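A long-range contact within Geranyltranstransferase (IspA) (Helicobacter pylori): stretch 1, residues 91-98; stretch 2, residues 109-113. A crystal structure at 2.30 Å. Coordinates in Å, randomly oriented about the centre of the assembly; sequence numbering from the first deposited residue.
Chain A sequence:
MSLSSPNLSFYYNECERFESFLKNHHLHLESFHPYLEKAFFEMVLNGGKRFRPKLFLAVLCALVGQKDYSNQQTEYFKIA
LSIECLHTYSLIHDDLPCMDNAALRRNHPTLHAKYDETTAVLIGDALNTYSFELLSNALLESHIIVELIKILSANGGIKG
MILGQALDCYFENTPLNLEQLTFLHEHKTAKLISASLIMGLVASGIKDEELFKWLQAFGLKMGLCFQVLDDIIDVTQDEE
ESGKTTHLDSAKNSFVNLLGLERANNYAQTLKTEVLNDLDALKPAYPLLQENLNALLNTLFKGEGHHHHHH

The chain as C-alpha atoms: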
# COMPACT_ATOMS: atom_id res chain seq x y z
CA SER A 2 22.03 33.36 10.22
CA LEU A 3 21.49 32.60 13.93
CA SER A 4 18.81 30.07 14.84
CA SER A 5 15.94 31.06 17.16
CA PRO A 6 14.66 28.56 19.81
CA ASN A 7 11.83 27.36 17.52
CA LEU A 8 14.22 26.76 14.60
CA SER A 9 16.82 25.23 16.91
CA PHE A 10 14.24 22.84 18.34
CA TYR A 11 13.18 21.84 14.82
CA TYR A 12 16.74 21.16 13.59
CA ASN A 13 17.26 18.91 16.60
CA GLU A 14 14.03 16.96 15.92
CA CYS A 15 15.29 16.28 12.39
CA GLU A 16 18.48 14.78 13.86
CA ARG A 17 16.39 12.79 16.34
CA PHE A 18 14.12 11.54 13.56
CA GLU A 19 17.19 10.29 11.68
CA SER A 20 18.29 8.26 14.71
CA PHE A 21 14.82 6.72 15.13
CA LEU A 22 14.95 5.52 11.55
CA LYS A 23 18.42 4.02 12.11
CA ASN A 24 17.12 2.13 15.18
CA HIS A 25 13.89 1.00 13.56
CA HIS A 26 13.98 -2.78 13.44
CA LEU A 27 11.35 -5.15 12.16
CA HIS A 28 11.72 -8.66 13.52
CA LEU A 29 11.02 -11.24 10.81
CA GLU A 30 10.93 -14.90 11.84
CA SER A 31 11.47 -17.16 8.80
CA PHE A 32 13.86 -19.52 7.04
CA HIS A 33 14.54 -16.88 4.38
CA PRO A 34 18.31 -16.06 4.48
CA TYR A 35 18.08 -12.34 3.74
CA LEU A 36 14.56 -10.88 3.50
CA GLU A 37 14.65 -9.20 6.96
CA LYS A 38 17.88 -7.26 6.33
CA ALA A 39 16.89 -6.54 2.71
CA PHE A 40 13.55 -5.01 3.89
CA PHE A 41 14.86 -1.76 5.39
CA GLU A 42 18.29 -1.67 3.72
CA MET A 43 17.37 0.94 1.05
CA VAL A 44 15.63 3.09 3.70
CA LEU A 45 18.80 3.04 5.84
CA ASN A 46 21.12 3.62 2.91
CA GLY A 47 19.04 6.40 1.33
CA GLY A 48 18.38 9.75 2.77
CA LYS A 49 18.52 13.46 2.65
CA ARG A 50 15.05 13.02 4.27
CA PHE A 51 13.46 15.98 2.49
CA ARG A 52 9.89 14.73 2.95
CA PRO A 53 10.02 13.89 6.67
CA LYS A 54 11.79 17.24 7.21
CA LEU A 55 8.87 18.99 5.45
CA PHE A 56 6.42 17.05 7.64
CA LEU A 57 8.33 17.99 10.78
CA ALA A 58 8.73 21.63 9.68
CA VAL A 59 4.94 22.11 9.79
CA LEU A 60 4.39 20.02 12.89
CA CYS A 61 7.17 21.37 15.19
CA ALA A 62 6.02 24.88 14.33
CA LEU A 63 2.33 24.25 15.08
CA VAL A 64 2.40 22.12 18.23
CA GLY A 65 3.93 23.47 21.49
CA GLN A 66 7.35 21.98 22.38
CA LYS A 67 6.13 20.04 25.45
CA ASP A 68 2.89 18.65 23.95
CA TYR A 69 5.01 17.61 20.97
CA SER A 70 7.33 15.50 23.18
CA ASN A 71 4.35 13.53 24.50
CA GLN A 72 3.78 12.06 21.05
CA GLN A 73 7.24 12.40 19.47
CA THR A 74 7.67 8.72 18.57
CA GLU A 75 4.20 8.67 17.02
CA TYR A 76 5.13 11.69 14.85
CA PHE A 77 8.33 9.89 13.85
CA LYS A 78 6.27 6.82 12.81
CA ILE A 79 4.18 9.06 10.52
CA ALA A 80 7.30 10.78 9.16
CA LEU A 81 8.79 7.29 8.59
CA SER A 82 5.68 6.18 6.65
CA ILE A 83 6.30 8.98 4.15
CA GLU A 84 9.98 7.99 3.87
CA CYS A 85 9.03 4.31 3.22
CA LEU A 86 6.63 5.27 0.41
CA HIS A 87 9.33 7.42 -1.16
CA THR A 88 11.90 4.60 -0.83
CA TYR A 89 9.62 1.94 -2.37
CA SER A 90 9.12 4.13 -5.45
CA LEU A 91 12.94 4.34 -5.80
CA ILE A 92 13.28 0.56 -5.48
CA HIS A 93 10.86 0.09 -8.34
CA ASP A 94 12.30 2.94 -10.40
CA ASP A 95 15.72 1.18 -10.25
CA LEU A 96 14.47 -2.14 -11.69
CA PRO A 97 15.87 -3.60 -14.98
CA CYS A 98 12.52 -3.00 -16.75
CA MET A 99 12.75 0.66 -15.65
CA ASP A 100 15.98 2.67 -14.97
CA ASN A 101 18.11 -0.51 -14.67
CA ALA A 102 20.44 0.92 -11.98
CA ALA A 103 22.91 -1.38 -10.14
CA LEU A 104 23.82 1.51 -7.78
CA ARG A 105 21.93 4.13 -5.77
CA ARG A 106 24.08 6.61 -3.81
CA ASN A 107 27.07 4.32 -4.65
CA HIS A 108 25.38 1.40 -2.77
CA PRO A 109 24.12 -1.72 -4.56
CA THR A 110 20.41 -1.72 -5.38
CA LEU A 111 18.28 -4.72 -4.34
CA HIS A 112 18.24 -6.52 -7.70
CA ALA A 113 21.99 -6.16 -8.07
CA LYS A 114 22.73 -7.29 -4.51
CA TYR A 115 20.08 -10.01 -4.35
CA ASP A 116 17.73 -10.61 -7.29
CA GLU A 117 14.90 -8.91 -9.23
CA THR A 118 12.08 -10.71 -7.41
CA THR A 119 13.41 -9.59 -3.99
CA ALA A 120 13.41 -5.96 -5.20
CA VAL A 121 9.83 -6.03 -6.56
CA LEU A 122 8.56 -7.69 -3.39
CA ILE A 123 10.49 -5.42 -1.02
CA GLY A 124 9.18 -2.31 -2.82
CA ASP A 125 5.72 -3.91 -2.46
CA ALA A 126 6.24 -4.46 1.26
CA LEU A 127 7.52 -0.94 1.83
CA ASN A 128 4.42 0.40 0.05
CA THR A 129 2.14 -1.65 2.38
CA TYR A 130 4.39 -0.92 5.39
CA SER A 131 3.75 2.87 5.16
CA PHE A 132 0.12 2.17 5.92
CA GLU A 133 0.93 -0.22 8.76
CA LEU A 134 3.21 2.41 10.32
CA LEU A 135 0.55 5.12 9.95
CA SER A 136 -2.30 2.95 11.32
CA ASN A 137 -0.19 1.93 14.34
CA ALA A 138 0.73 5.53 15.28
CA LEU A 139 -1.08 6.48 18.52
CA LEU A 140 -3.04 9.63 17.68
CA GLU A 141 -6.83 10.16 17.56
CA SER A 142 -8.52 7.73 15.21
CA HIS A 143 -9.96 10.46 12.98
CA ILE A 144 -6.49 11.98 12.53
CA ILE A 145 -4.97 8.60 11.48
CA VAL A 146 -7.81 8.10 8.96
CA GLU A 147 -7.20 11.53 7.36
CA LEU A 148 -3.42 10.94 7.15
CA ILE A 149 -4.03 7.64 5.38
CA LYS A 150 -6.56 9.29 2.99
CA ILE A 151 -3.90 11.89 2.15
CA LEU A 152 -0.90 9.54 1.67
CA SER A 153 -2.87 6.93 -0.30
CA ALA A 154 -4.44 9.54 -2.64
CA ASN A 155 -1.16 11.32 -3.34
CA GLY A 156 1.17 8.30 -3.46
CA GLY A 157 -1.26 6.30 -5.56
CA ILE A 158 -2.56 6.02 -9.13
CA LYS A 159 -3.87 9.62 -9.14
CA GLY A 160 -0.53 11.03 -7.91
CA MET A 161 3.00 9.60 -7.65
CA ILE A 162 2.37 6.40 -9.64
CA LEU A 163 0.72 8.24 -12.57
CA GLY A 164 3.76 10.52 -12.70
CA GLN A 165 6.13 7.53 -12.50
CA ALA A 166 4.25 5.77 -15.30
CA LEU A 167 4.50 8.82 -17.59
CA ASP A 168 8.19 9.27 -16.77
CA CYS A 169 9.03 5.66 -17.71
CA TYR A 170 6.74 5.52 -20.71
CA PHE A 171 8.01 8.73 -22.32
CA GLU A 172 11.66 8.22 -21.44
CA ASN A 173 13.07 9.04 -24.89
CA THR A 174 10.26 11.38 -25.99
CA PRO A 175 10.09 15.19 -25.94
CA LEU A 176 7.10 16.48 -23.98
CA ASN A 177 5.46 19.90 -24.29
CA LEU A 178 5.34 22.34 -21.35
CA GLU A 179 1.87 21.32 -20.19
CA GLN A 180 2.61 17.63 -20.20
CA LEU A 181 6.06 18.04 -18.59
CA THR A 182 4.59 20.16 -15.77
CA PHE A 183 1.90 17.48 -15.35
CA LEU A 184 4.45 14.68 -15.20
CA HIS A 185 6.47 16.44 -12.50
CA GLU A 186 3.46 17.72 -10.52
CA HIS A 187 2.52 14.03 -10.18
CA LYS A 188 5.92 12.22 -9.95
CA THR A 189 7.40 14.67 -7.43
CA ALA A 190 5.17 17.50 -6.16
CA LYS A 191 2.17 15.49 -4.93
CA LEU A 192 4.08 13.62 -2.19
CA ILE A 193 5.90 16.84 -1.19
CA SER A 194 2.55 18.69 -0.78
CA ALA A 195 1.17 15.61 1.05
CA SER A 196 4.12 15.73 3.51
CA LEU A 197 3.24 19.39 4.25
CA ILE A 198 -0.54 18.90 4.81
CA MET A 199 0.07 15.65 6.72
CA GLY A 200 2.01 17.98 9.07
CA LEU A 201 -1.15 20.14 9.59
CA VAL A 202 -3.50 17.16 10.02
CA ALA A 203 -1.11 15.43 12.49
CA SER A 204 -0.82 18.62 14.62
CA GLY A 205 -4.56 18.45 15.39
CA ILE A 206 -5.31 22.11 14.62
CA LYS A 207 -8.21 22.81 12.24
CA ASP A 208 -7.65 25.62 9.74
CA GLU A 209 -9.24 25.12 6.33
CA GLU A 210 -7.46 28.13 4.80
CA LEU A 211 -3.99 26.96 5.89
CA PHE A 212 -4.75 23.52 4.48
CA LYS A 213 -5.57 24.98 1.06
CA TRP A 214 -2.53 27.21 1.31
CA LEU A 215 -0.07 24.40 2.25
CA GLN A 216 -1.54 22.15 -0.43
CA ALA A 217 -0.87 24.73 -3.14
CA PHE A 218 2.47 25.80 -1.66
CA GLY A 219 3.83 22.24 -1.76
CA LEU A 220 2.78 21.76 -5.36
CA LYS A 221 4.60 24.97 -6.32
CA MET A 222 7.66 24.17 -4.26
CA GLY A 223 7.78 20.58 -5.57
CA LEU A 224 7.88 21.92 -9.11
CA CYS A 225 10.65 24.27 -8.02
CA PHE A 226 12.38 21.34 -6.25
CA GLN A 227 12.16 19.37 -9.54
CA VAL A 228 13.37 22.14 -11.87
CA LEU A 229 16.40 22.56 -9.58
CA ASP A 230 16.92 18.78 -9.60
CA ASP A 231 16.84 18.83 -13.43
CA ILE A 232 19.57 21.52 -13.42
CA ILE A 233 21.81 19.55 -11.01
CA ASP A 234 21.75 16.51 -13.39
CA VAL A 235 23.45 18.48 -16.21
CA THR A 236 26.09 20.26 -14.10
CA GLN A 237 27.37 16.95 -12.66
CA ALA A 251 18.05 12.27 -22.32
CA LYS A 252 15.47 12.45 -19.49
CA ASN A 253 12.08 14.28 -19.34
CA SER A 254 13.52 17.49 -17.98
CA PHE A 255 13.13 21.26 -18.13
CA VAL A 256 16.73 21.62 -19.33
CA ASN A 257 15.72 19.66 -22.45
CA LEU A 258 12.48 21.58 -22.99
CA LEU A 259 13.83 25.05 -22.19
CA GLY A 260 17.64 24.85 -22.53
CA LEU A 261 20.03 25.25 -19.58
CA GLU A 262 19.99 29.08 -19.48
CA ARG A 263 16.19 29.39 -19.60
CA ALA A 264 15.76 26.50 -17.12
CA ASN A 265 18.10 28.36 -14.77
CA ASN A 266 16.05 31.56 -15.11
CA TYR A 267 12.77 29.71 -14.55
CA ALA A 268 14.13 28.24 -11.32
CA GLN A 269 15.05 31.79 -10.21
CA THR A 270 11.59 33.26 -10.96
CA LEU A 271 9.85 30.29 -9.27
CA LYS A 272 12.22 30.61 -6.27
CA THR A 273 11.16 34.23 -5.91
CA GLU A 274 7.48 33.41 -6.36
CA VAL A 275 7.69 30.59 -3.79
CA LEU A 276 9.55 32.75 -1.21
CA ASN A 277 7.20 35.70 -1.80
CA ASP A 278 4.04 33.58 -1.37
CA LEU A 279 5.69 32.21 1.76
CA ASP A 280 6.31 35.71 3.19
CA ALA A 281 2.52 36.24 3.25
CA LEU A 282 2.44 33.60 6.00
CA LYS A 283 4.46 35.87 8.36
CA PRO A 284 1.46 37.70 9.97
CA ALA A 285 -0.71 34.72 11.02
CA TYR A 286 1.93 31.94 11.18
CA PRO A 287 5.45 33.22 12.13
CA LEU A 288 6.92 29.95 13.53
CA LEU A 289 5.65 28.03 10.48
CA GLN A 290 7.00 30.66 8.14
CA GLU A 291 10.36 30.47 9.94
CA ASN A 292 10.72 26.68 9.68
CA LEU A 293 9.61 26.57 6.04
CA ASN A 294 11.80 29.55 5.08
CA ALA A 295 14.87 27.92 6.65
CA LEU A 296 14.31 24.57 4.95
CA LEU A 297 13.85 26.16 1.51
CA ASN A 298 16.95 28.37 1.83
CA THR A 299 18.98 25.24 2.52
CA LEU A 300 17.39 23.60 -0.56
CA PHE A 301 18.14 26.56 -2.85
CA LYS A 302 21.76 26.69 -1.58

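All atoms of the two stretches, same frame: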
# COMPACT_ATOMS: atom_id res chain seq x y z
N LEU A 91 11.56 4.39 -5.31
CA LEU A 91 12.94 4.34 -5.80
C LEU A 91 13.42 2.92 -6.11
O LEU A 91 14.18 2.70 -7.06
CB LEU A 91 13.90 5.03 -4.83
CG LEU A 91 13.68 6.51 -4.54
CD1 LEU A 91 14.66 7.04 -3.49
CD2 LEU A 91 13.77 7.34 -5.82
N ILE A 92 12.95 1.96 -5.31
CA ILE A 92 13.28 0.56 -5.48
C ILE A 92 12.73 0.07 -6.82
O ILE A 92 13.42 -0.62 -7.60
CB ILE A 92 12.75 -0.31 -4.32
CG1 ILE A 92 13.54 -0.01 -3.05
CG2 ILE A 92 12.92 -1.79 -4.62
CD1 ILE A 92 12.88 -0.48 -1.80
N HIS A 93 11.49 0.47 -7.09
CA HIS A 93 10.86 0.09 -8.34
C HIS A 93 11.38 0.87 -9.54
O HIS A 93 11.57 0.29 -10.61
CB HIS A 93 9.33 0.10 -8.21
CG HIS A 93 8.82 -1.06 -7.41
ND1 HIS A 93 7.49 -1.44 -7.40
CD2 HIS A 93 9.47 -1.97 -6.65
CE1 HIS A 93 7.35 -2.50 -6.63
NE2 HIS A 93 8.53 -2.85 -6.17
N ASP A 94 11.67 2.15 -9.35
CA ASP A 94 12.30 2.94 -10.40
C ASP A 94 13.63 2.32 -10.89
O ASP A 94 13.94 2.40 -12.07
CB ASP A 94 12.55 4.37 -9.92
CG ASP A 94 13.06 5.27 -11.03
OD1 ASP A 94 12.35 5.43 -12.05
OD2 ASP A 94 14.17 5.83 -10.87
N ASP A 95 14.37 1.69 -9.97
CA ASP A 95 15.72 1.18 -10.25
C ASP A 95 15.76 -0.13 -11.01
O ASP A 95 16.82 -0.53 -11.50
CB ASP A 95 16.49 1.02 -8.93
CG ASP A 95 17.06 2.33 -8.40
OD1 ASP A 95 17.39 3.23 -9.21
OD2 ASP A 95 17.21 2.46 -7.17
N LEU A 96 14.61 -0.80 -11.11
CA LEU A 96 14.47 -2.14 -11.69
C LEU A 96 14.94 -2.24 -13.15
O LEU A 96 14.88 -1.23 -13.87
CB LEU A 96 13.01 -2.61 -11.58
CG LEU A 96 12.40 -2.96 -10.22
CD1 LEU A 96 10.92 -3.19 -10.38
CD2 LEU A 96 13.04 -4.17 -9.60
N PRO A 97 15.39 -3.44 -13.60
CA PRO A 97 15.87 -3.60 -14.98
C PRO A 97 14.86 -3.20 -16.05
O PRO A 97 15.25 -2.67 -17.09
CB PRO A 97 16.22 -5.09 -15.07
CG PRO A 97 16.50 -5.50 -13.66
CD PRO A 97 15.52 -4.70 -12.84
N CYS A 98 13.57 -3.42 -15.80
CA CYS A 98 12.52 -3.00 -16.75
C CYS A 98 12.37 -1.48 -16.78
O CYS A 98 11.88 -0.93 -17.77
CB CYS A 98 11.18 -3.70 -16.47
SG CYS A 98 10.26 -3.12 -15.01
N PRO A 109 24.88 -0.83 -3.67
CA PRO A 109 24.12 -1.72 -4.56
C PRO A 109 22.61 -1.61 -4.34
O PRO A 109 22.15 -1.50 -3.20
CB PRO A 109 24.60 -3.13 -4.19
CG PRO A 109 25.90 -2.93 -3.46
CD PRO A 109 25.79 -1.59 -2.78
N THR A 110 21.86 -1.61 -5.44
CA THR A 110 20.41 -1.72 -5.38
C THR A 110 20.00 -3.18 -5.12
O THR A 110 20.82 -4.10 -5.30
CB THR A 110 19.75 -1.21 -6.66
OG1 THR A 110 20.35 -1.86 -7.78
CG2 THR A 110 19.94 0.30 -6.79
N LEU A 111 18.75 -3.39 -4.72
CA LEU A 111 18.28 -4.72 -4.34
C LEU A 111 18.37 -5.82 -5.40
O LEU A 111 18.65 -6.97 -5.07
CB LEU A 111 16.87 -4.65 -3.75
CG LEU A 111 16.71 -3.87 -2.46
CD1 LEU A 111 15.23 -3.63 -2.15
CD2 LEU A 111 17.37 -4.61 -1.31
N HIS A 112 18.15 -5.49 -6.67
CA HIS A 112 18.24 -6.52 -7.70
C HIS A 112 19.67 -6.86 -8.07
O HIS A 112 19.95 -7.96 -8.57
CB HIS A 112 17.45 -6.14 -8.95
CG HIS A 112 17.88 -4.85 -9.55
ND1 HIS A 112 17.45 -3.63 -9.07
CD2 HIS A 112 18.71 -4.58 -10.59
CE1 HIS A 112 18.00 -2.66 -9.78
NE2 HIS A 112 18.77 -3.21 -10.71
N ALA A 113 20.58 -5.91 -7.85
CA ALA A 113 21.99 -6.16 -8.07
C ALA A 113 22.54 -7.01 -6.93
O ALA A 113 23.22 -8.02 -7.17
CB ALA A 113 22.76 -4.84 -8.18
O HOH W 1 15.78 -2.15 -7.32

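No direct hydrogen bond joins the two stretches; the polar link between them is a single water. Water 1 lies 2.8 Å from the backbone O of Ile 92, to which it donates, and 2.8 Å from ND1 of His 112. The carbonyl can only accept, which fixes the first direction, whereas the geometry leaves the second undecided.

The backbones keep their distance. Residues 91-94 are helical and Leu 96 to Cys 98 are not, and on the other side Thr 110 occupies the N-cap position before the helix that starts at Leu 111. The nearest CA atoms across the contact are those of Leu 96 and His 112, 7.0 Å apart; the CA atoms of Ile 92 and Leu 111, like those of Asp 95 and Thr 110, are separated by 7.4 Å. The backbones do not touch each other; the gap is bridged from stretch 2 by side chains, which meet both side-chain and main-chain atoms of stretch 1, and by the water. The buried surface, 270 Å² over both sides, is modest.

His 112 contributes most of any residue, with 78 Å² covered. Its CA-to-CB bond points toward stretch 1, and chi1 of 58° (p) with chi2 of -81° sets the imidazole against Asp 95, Leu 96 and Pro 97. Over one face of the ring lie Pro 97 CD and Leu 96 CA. The proline contact qualifies as CH-pi: Pro 97 CD is 4.0 Å from the centroid of the His 112 ring and only 14° off its normal, so a polarised C-H group next to the proline nitrogen sits above the pi cloud. Leu 96 CA approaches His 112 CE1 at 4.0 Å.

The shortest contact, 3.0 Å from Asp 95 O to His 112 CE1, has an oblique approach to the ring. The neighbouring NE2 of His 112 is 3.4 Å from Asp 95 O, but the angle is too poor for a hydrogen bond.

Two further pairings extend the contact. The CA-to-CB bonds of Asp 95 and Thr 110 both point toward the opposing stretch, yet the residues meet through Asp 95 OD2 and the methyl CG2 of Thr 110, at 3.5 Å. This is van der Waals contact; the carboxylate oxygens and the threonine hydroxyl find their hydrogen bonds elsewhere in the structure. The purely apolar pairing is Ile 92 CG2 against Leu 111 CD1 at 3.9 Å, a normal methyl-methyl separation. Both residues are buried and adopt mt rotamers, Ile 92 with its CA-to-CB bond sideways and Leu 111 with its own directed toward stretch 1.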